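PDB 3NE8: N-acetylmuramoyl-l-alanine amidase from Bartonella henselae, which probably hydrolyses the amide bond between N-acetylmuramic acid and L-alanine in peptidoglycan, as a zinc-dependent cell-wall amidase used in bacterial cell division. Local coordinates for residues V8-H13 against A52-S57; L77-H82 against P185-E190; I26-V31 against I81-I86. All coordinates share one frame; numbering follows the deposited sequence. Where two conformers were deposited one is given.

In the fold
Reading from the N terminus, strand 5-11 leads through His13 into helix 28-45, and contact 1 closes this first beta-alpha-beta unit when strand 49-53 returns beside strand 5-11. Contact 3 opens inside that loop, at the start of helix 28-45, and closes at 81-86, so contacts 1 and 3 cross. Strand 77-82 opens contact 2 just as contact 3 closes on its last residues, Ile81 and His82; contact 2, in series with contact 1, spans about a hundred residues before strand 186-190 comes alongside. The contacts cover two pairs of parallel strands, joined where 5-11 lies beside 77-82, and the first turn of helix 28-45; all three reach the same zinc ion.

Contact 1 of 3, residues V8-H13 against A52-S57. With ZN (zinc ion), chain B.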
loop_
_atom_site.group_PDB
_atom_site.type_symbol
_atom_site.label_atom_id
_atom_site.label_comp_id
_atom_site.label_asym_id
_atom_site.label_seq_id
_atom_site.Cartn_x
_atom_site.Cartn_y
_atom_site.Cartn_z
ATOM N N VAL A 8 -12.768 8.062 -11.201
ATOM C CA VAL A 8 -13.033 8.399 -12.586
ATOM C C VAL A 8 -12.536 7.270 -13.462
ATOM O O VAL A 8 -11.387 6.821 -13.320
ATOM C CB VAL A 8 -12.388 9.745 -12.968
ATOM C CG1 VAL A 8 -12.472 9.979 -14.484
ATOM C CG2 VAL A 8 -13.096 10.872 -12.216
ATOM N N LEU A 9 -13.425 6.787 -14.327
ATOM C CA LEU A 9 -13.122 5.745 -15.291
ATOM C C LEU A 9 -12.991 6.363 -16.669
ATOM O O LEU A 9 -13.837 7.160 -17.083
ATOM C CB LEU A 9 -14.224 4.690 -15.325
ATOM C CG LEU A 9 -14.588 4.083 -13.974
ATOM C CD1 LEU A 9 -15.709 3.067 -14.113
ATOM C CD2 LEU A 9 -13.382 3.446 -13.302
ATOM N N ASP A 10 -11.944 5.974 -17.385
ATOM C CA ASP A 10 -11.661 6.494 -18.710
ATOM C C ASP A 10 -11.753 5.384 -19.744
ATOM O O ASP A 10 -10.827 4.583 -19.894
ATOM C CB ASP A 10 -10.251 7.095 -18.737
ATOM C CG ASP A 10 -9.839 7.533 -20.123
ATOM O OD1 ASP A 10 -10.647 8.239 -20.763
ATOM O OD2 ASP A 10 -8.736 7.159 -20.591
ATOM N N PRO A 11 -12.875 5.321 -20.482
ATOM C CA PRO A 11 -12.954 4.333 -21.566
ATOM C C PRO A 11 -12.033 4.751 -22.713
ATOM O O PRO A 11 -12.258 5.782 -23.357
ATOM C CB PRO A 11 -14.431 4.384 -22.003
ATOM C CG PRO A 11 -15.149 5.185 -20.949
ATOM C CD PRO A 11 -14.119 6.103 -20.357
ATOM N N GLY A 12 -10.977 3.975 -22.945
ATOM C CA GLY A 12 -10.005 4.336 -23.964
ATOM C C GLY A 12 -10.627 4.573 -25.330
ATOM O O GLY A 12 -11.614 3.927 -25.708
ATOM N N HIS A 13 -10.030 5.503 -26.076
ATOM C CA HIS A 13 -10.415 5.786 -27.462
ATOM C C HIS A 13 -11.804 6.395 -27.508
ATOM O O HIS A 13 -12.229 6.995 -26.521
ATOM C CB HIS A 13 -10.210 4.544 -28.337
ATOM C CG HIS A 13 -8.881 3.916 -28.087
ATOM N ND1 HIS A 13 -7.708 4.423 -28.607
ATOM C CD2 HIS A 13 -8.520 2.918 -27.246
ATOM C CE1 HIS A 13 -6.684 3.735 -28.127
ATOM N NE2 HIS A 13 -7.150 2.815 -27.299
ATOM N N ALA A 52 -17.512 8.705 -11.952
ATOM C CA ALA A 52 -17.766 9.449 -13.176
ATOM C C ALA A 52 -16.942 8.829 -14.292
ATOM O O ALA A 52 -15.896 8.226 -14.042
ATOM C CB ALA A 52 -17.417 10.919 -13.011
ATOM N N LEU A 53 -17.427 8.958 -15.519
ATOM C CA LEU A 53 -16.701 8.531 -16.705
ATOM C C LEU A 53 -16.183 9.755 -17.471
ATOM O O LEU A 53 -16.858 10.792 -17.513
ATOM C CB LEU A 53 -17.615 7.699 -17.614
ATOM C CG LEU A 53 -17.649 6.188 -17.378
ATOM C CD1 LEU A 53 -18.052 5.825 -15.945
ATOM C CD2 LEU A 53 -18.576 5.508 -18.378
ATOM N N THR A 54 -15.004 9.647 -18.079
ATOM C CA THR A 54 -14.514 10.731 -18.928
ATOM C C THR A 54 -15.437 10.956 -20.134
ATOM O O THR A 54 -15.602 12.084 -20.582
ATOM C CB THR A 54 -13.085 10.470 -19.416
ATOM O OG1 THR A 54 -13.061 9.215 -20.089
ATOM C CG2 THR A 54 -12.098 10.463 -18.239
ATOM N N ARG A 55 -15.961 9.866 -20.688
ATOM C CA ARG A 55 -16.992 9.901 -21.722
ATOM C C ARG A 55 -17.993 8.813 -21.406
ATOM O O ARG A 55 -17.623 7.724 -20.947
ATOM C CB ARG A 55 -16.408 9.670 -23.119
ATOM C CG ARG A 55 -15.847 8.261 -23.347
ATOM C CD ARG A 55 -15.219 8.129 -24.723
ATOM N NE ARG A 55 -14.607 6.821 -24.976
ATOM C CZ ARG A 55 -15.202 5.811 -25.606
ATOM N NH1 ARG A 55 -16.458 5.930 -26.023
ATOM N NH2 ARG A 55 -14.545 4.684 -25.828
ATOM N N ASP A 56 -19.267 9.119 -21.639
ATOM C CA ASP A 56 -20.334 8.127 -21.544
ATOM C C ASP A 56 -21.118 8.111 -22.850
ATOM O O ASP A 56 -22.350 7.997 -22.873
ATOM C CB ASP A 56 -21.239 8.388 -20.343
ATOM C CG ASP A 56 -22.044 7.167 -19.938
ATOM O OD1 ASP A 56 -22.975 7.336 -19.135
ATOM O OD2 ASP A 56 -21.760 6.053 -20.432
ATOM N N SER A 57 -20.373 8.228 -23.938
ATOM C CA SER A 57 -20.903 8.225 -25.289
ATOM C C SER A 57 -19.720 8.057 -26.221
ATOM O O SER A 57 -18.560 8.037 -25.780
ATOM C CB SER A 57 -21.614 9.539 -25.592
ATOM O OG SER A 57 -20.700 10.617 -25.598
HETATM ZN ZN ZN B . -5.978 1.413 -26.149
#
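The guanidinium of Arg55 carries Pro11 CB over one face, 3.8 Å from Arg55 NH2, while the carbonyl oxygen of Gly12 stands at its edge, near the plane. That oxygen accepts from Arg55 NH2 at 3.0 Å. Arg55 NE bonds to Pro11 O, which is tilted 20° from the guanidinium plane, and both donors approach from above the carbonyl planes rather than along a lone pair. Arg55 NH1 turns to Ser57 O in its own segment, and Arg55 NH2 also serves Lys29 O of helix 28-45, so backbone oxygens fix the rotation of the group. An extended chain from CG to NE carries it there, running past Pro11 in the opposite direction.

One step back, Thr54 OG1 donates to the anti lone pair of Asp10 OD1 at 2.7 Å; the same carboxylate oxygen forms a salt bridge with Arg66. Thr54 CG2 meets Val8 CG1 at 3.8 Å, the two side chains roughly perpendicular. Between the backbones, Leu9 N bonds to Ala52 O at 2.9 Å and Thr54 N to Leu9 O at the same length. On the face opposite Val8 and Ala52, Leu53 CD1 packs on Leu9 CB at 4.0 Å. His13 NE2 binds zinc at 2.2 Å, its ND1 bonded to Asp17. Adjacent parallel strands joined through helix 28-45 form a beta-alpha-beta crossover, with the zinc ligand His13 just past the C-terminal end of its first strand.

Contact 2 of 3, residues L77-H82 against P185-E190; sequences LFISIH and PSVLIE. With ZN (zinc ion), chain B.
The carbonyl oxygen of Ser80 accepts a hydrogen bond from Ile189 N at 2.8 Å, nearly along the C=O axis, with a weaker CA-H...O contact from Leu188 CA at 3.3 Å. Such pairs recur along the two parallel strands; Ser80 N, for instance, bonds to Val187 O at 2.9 Å. On one face of the sheet, Ile79 CG2 rests against Ile189 CD1 at 3.7 Å, while Ile79 and Val187 extend alongside one another. Helices 135-161 and 206-227 cover this face.

The face bearing Ser80, Leu188 and His82 is more polar. The side chains of Leu188 and His82 run roughly perpendicular, Leu188 CG lying 3.6 Å from His82 CD2. Glu190, bent at chi2 (-75°), folds its carboxylate back so that OE1 comes 3.4 Å from His82 CB; the same oxygen accepts from Asp84 N. The imidazole is held at both nitrogens, with His82 NE2 donating to Ser80 OG at 3.0 Å and His82 ND1 binding zinc at 2.2 Å. NE2 carries the proton, so ND1 is the nitrogen that coordinates zinc, and Asp10, bonded through OD2 to Ser80 OG, probably makes it a stronger donor.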
loop_
_atom_site.group_PDB
_atom_site.type_symbol
_atom_site.label_atom_id
_atom_site.label_comp_id
_atom_site.label_asym_id
_atom_site.label_seq_id
_atom_site.Cartn_x
_atom_site.Cartn_y
_atom_site.Cartn_z
ATOM N N LEU A 77 -8.958 8.355 -7.525
ATOM C CA LEU A 77 -8.404 7.272 -8.329
ATOM C C LEU A 77 -8.903 7.453 -9.753
ATOM O O LEU A 77 -10.066 7.812 -9.969
ATOM C CB LEU A 77 -8.862 5.913 -7.780
ATOM C CG LEU A 77 -8.421 4.662 -8.546
ATOM C CD1 LEU A 77 -6.899 4.508 -8.595
ATOM C CD2 LEU A 77 -9.060 3.422 -7.941
ATOM N N PHE A 78 -8.027 7.186 -10.715
ATOM C CA PHE A 78 -8.299 7.292 -12.142
ATOM C C PHE A 78 -7.874 5.983 -12.794
ATOM O O PHE A 78 -6.742 5.524 -12.595
ATOM C CB PHE A 78 -7.505 8.464 -12.726
ATOM C CG PHE A 78 -7.632 8.616 -14.216
ATOM C CD1 PHE A 78 -8.786 9.136 -14.784
ATOM C CD2 PHE A 78 -6.593 8.239 -15.059
ATOM C CE1 PHE A 78 -8.900 9.306 -16.165
ATOM C CE2 PHE A 78 -6.704 8.380 -16.435
ATOM C CZ PHE A 78 -7.864 8.926 -16.990
ATOM N N ILE A 79 -8.779 5.374 -13.558
ATOM C CA ILE A 79 -8.513 4.106 -14.227
ATOM C C ILE A 79 -8.817 4.248 -15.712
ATOM O O ILE A 79 -9.966 4.498 -16.091
ATOM C CB ILE A 79 -9.380 2.969 -13.640
ATOM C CG1 ILE A 79 -9.163 2.832 -12.124
ATOM C CG2 ILE A 79 -9.079 1.663 -14.351
ATOM C CD1 ILE A 79 -10.100 1.839 -11.453
ATOM N N SER A 80 -7.794 4.100 -16.545
ATOM C CA SER A 80 -7.988 4.122 -17.986
ATOM C C SER A 80 -8.094 2.688 -18.475
ATOM O O SER A 80 -7.241 1.843 -18.161
ATOM C CB SER A 80 -6.829 4.841 -18.670
ATOM O OG SER A 80 -7.097 5.048 -20.055
ATOM N N ILE A 81 -9.143 2.417 -19.245
ATOM C CA ILE A 81 -9.529 1.062 -19.629
ATOM C C ILE A 81 -9.263 0.844 -21.116
ATOM O O ILE A 81 -9.734 1.627 -21.951
ATOM C CB ILE A 81 -11.032 0.867 -19.341
ATOM C CG1 ILE A 81 -11.306 0.996 -17.837
ATOM C CG2 ILE A 81 -11.546 -0.464 -19.896
ATOM C CD1 ILE A 81 -12.720 1.366 -17.486
ATOM N N HIS A 82 -8.509 -0.211 -21.431
ATOM C CA HIS A 82 -8.028 -0.493 -22.780
ATOM C C HIS A 82 -8.146 -1.957 -23.160
ATOM O O HIS A 82 -8.298 -2.821 -22.295
ATOM C CB HIS A 82 -6.578 -0.019 -22.921
ATOM C CG HIS A 82 -6.477 1.465 -22.961
ATOM N ND1 HIS A 82 -6.394 2.163 -24.144
ATOM C CD2 HIS A 82 -6.576 2.392 -21.977
ATOM C CE1 HIS A 82 -6.406 3.460 -23.883
ATOM N NE2 HIS A 82 -6.513 3.625 -22.578
ATOM N N PRO A 185 -3.981 9.287 -8.193
ATOM C CA PRO A 185 -3.430 7.954 -8.462
ATOM C C PRO A 185 -4.069 7.406 -9.731
ATOM O O PRO A 185 -5.298 7.498 -9.864
ATOM C CB PRO A 185 -3.854 7.146 -7.226
ATOM C CG PRO A 185 -3.947 8.185 -6.141
ATOM C CD PRO A 185 -4.526 9.401 -6.827
ATOM N N SER A 186 -3.268 6.854 -10.641
ATOM C CA SER A 186 -3.730 6.499 -11.979
ATOM C C SER A 186 -3.132 5.186 -12.436
ATOM O O SER A 186 -1.913 4.966 -12.290
ATOM C CB SER A 186 -3.323 7.591 -12.986
ATOM O OG SER A 186 -3.906 8.848 -12.676
ATOM N N VAL A 187 -3.970 4.327 -13.016
ATOM C CA VAL A 187 -3.487 3.119 -13.662
ATOM C C VAL A 187 -4.177 2.950 -15.006
ATOM O O VAL A 187 -5.281 3.475 -15.228
ATOM C CB VAL A 187 -3.723 1.842 -12.804
ATOM C CG1 VAL A 187 -3.040 1.961 -11.443
ATOM C CG2 VAL A 187 -5.214 1.537 -12.646
ATOM N N LEU A 188 -3.542 2.188 -15.887
ATOM C CA LEU A 188 -4.127 1.796 -17.156
ATOM C C LEU A 188 -4.300 0.286 -17.128
ATOM O O LEU A 188 -3.335 -0.458 -16.914
ATOM C CB LEU A 188 -3.234 2.239 -18.320
ATOM C CG LEU A 188 -3.763 1.988 -19.735
ATOM C CD1 LEU A 188 -3.212 3.033 -20.693
ATOM C CD2 LEU A 188 -3.462 0.585 -20.226
ATOM N N ILE A 189 -5.529 -0.179 -17.304
ATOM C CA ILE A 189 -5.803 -1.609 -17.271
ATOM C C ILE A 189 -6.121 -2.104 -18.661
ATOM O O ILE A 189 -7.028 -1.586 -19.318
ATOM C CB ILE A 189 -6.969 -1.951 -16.338
ATOM C CG1 ILE A 189 -6.640 -1.500 -14.914
ATOM C CG2 ILE A 189 -7.268 -3.450 -16.378
ATOM C CD1 ILE A 189 -7.725 -1.804 -13.898
ATOM N N GLU A 190 -5.338 -3.067 -19.138
ATOM C CA GLU A 190 -5.692 -3.795 -20.347
ATOM C C GLU A 190 -6.574 -4.939 -19.902
ATOM O O GLU A 190 -6.128 -5.830 -19.175
ATOM C CB GLU A 190 -4.453 -4.344 -21.057
ATOM C CG GLU A 190 -3.524 -3.281 -21.604
ATOM C CD GLU A 190 -4.030 -2.597 -22.860
ATOM O OE1 GLU A 190 -5.036 -3.044 -23.454
ATOM O OE2 GLU A 190 -3.391 -1.592 -23.261
HETATM ZN ZN ZN B . -5.978 1.413 -26.149
#

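Contact 3 of 3, residues I26-V31 against I81-I86; sequences ILEKDV and IHADTI. With ZN (zinc ion), chain B.
Glu28 OE2 does double duty: it binds zinc at 2.2 Å and also accepts a hydrogen bond from Ala83 N at 2.9 Å. That donor meets it from above the carboxylate plane, 44° out. Through these two bonds one oxygen joins the first turn of helix 28-45 to the loop after strand 77-82. This is the zinc site of an N-acetylmuramoyl-L-alanine amidase domain, set at the C-terminal ends of parallel strands of its alpha/beta fold. Glu28, His82 and Asp84 come from this contact; His13 and Glu115, the latter from helix 106-116, bring the set of ligand residues to five.

The side chain of Glu28 runs straight to the metal, with CG anti to the backbone N (chi1 -179°) and the chain extended beyond it. Its other oxygen, OE1, accepts from Ala20 N, so both ends of the carboxylate are held and its rotation is fixed. Asp84, two residues beyond the end of strand 77-82, binds zinc unevenly with both oxygens: OD1 at 2.1 Å, OD2 at 2.6 Å. The two carboxylate planes stand 85° apart, and the shared cation probably offsets the repulsion that two acidic groups would otherwise feel when Glu28 OE2 lies 3.0 Å from Asp84 OD1.

Behind the metal ligands the contact becomes apolar and modest. Ala83 points its methyl at the helix, where Glu28 CG lies 4.1 Å from Ala83 CB. One turn on, Val31, whose N bonds to Leu27 O, brings CG1 to 4.4 Å from Ala83 CB.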
loop_
_atom_site.group_PDB
_atom_site.type_symbol
_atom_site.label_atom_id
_atom_site.label_comp_id
_atom_site.label_asym_id
_atom_site.label_seq_id
_atom_site.Cartn_x
_atom_site.Cartn_y
_atom_site.Cartn_z
ATOM N N ILE A 26 -15.172 -6.398 -33.775
ATOM C CA ILE A 26 -15.373 -5.659 -32.535
ATOM C C ILE A 26 -14.280 -4.595 -32.345
ATOM O O ILE A 26 -13.097 -4.849 -32.606
ATOM C CB ILE A 26 -15.445 -6.616 -31.326
ATOM C CG1 ILE A 26 -15.916 -5.871 -30.074
ATOM C CG2 ILE A 26 -14.101 -7.310 -31.103
ATOM C CD1 ILE A 26 -16.334 -6.804 -28.955
ATOM N N LEU A 27 -14.681 -3.409 -31.885
ATOM C CA LEU A 27 -13.757 -2.287 -31.720
ATOM C C LEU A 27 -13.433 -2.012 -30.263
ATOM O O LEU A 27 -14.320 -1.998 -29.401
ATOM C CB LEU A 27 -14.352 -1.010 -32.317
ATOM C CG LEU A 27 -14.542 -0.969 -33.833
ATOM C CD1 LEU A 27 -15.163 0.359 -34.241
ATOM C CD2 LEU A 27 -13.203 -1.163 -34.517
ATOM N N GLU A 28 -12.157 -1.746 -30.007
ATOM C CA GLU A 28 -11.704 -1.388 -28.677
ATOM C C GLU A 28 -12.551 -0.272 -28.063
ATOM O O GLU A 28 -12.939 -0.368 -26.899
ATOM C CB GLU A 28 -10.230 -0.987 -28.712
ATOM C CG GLU A 28 -9.676 -0.633 -27.352
ATOM C CD GLU A 28 -8.229 -0.224 -27.402
ATOM O OE1 GLU A 28 -7.666 -0.087 -28.511
ATOM O OE2 GLU A 28 -7.662 -0.016 -26.309
ATOM N N LYS A 29 -12.869 0.769 -28.832
ATOM C CA LYS A 29 -13.602 1.890 -28.251
ATOM C C LYS A 29 -14.959 1.466 -27.705
ATOM O O LYS A 29 -15.469 2.081 -26.765
ATOM C CB LYS A 29 -13.771 3.036 -29.259
ATOM C CG LYS A 29 -14.691 2.741 -30.437
ATOM C CD LYS A 29 -15.101 4.028 -31.136
ATOM C CE LYS A 29 -15.955 3.767 -32.368
ATOM N NZ LYS A 29 -16.457 5.057 -32.938
ATOM N N ASP A 30 -15.554 0.439 -28.300
ATOM C CA ASP A 30 -16.844 -0.042 -27.813
ATOM C C ASP A 30 -16.700 -0.965 -26.608
ATOM O O ASP A 30 -17.497 -0.910 -25.674
ATOM C CB ASP A 30 -17.626 -0.732 -28.934
ATOM C CG ASP A 30 -17.982 0.221 -30.079
ATOM O OD1 ASP A 30 -18.263 1.406 -29.815
ATOM O OD2 ASP A 30 -17.965 -0.225 -31.243
ATOM N N VAL A 31 -15.675 -1.806 -26.626
ATOM C CA VAL A 31 -15.390 -2.688 -25.506
ATOM C C VAL A 31 -15.050 -1.877 -24.255
ATOM O O VAL A 31 -15.500 -2.205 -23.154
ATOM C CB VAL A 31 -14.203 -3.637 -25.833
ATOM C CG1 VAL A 31 -13.727 -4.387 -24.583
ATOM C CG2 VAL A 31 -14.582 -4.606 -26.940
ATOM N N ILE A 81 -9.143 2.417 -19.245
ATOM C CA ILE A 81 -9.529 1.062 -19.629
ATOM C C ILE A 81 -9.263 0.844 -21.116
ATOM O O ILE A 81 -9.734 1.627 -21.951
ATOM C CB ILE A 81 -11.032 0.867 -19.341
ATOM C CG1 ILE A 81 -11.306 0.996 -17.837
ATOM C CG2 ILE A 81 -11.546 -0.464 -19.896
ATOM C CD1 ILE A 81 -12.720 1.366 -17.486
ATOM N N HIS A 82 -8.509 -0.211 -21.431
ATOM C CA HIS A 82 -8.028 -0.493 -22.780
ATOM C C HIS A 82 -8.146 -1.957 -23.160
ATOM O O HIS A 82 -8.298 -2.821 -22.295
ATOM C CB HIS A 82 -6.578 -0.019 -22.921
ATOM C CG HIS A 82 -6.477 1.465 -22.961
ATOM N ND1 HIS A 82 -6.394 2.163 -24.144
ATOM C CD2 HIS A 82 -6.576 2.392 -21.977
ATOM C CE1 HIS A 82 -6.406 3.460 -23.883
ATOM N NE2 HIS A 82 -6.513 3.625 -22.578
ATOM N N ALA A 83 -8.094 -2.208 -24.465
ATOM C CA ALA A 83 -8.031 -3.558 -25.012
ATOM C C ALA A 83 -7.263 -3.490 -26.332
ATOM O O ALA A 83 -7.834 -3.589 -27.420
ATOM C CB ALA A 83 -9.425 -4.126 -25.212
ATOM N N ASP A 84 -5.955 -3.302 -26.221
ATOM C CA ASP A 84 -5.134 -2.927 -27.356
ATOM C C ASP A 84 -4.594 -4.088 -28.165
ATOM O O ASP A 84 -4.706 -5.252 -27.785
ATOM C CB ASP A 84 -3.962 -2.082 -26.863
ATOM C CG ASP A 84 -4.401 -0.702 -26.447
ATOM O OD1 ASP A 84 -4.848 0.049 -27.339
ATOM O OD2 ASP A 84 -4.339 -0.373 -25.246
ATOM N N THR A 85 -4.021 -3.749 -29.309
ATOM C CA THR A 85 -3.211 -4.690 -30.061
ATOM C C THR A 85 -1.764 -4.494 -29.631
ATOM O O THR A 85 -1.299 -3.357 -29.527
ATOM C CB THR A 85 -3.328 -4.443 -31.573
ATOM O OG1 THR A 85 -4.570 -4.973 -32.047
ATOM C CG2 THR A 85 -2.185 -5.118 -32.317
ATOM N N ILE A 86 -1.062 -5.587 -29.353
ATOM C CA ILE A 86 0.361 -5.498 -29.022
ATOM C C ILE A 86 1.152 -6.232 -30.091
ATOM O O ILE A 86 0.581 -6.975 -30.893
ATOM C CB ILE A 86 0.708 -6.008 -27.597
ATOM C CG1 ILE A 86 0.009 -7.329 -27.288
ATOM C CG2 ILE A 86 0.347 -4.960 -26.547
ATOM C CD1 ILE A 86 0.367 -7.889 -25.921
HETATM ZN ZN ZN B . -5.978 1.413 -26.149
#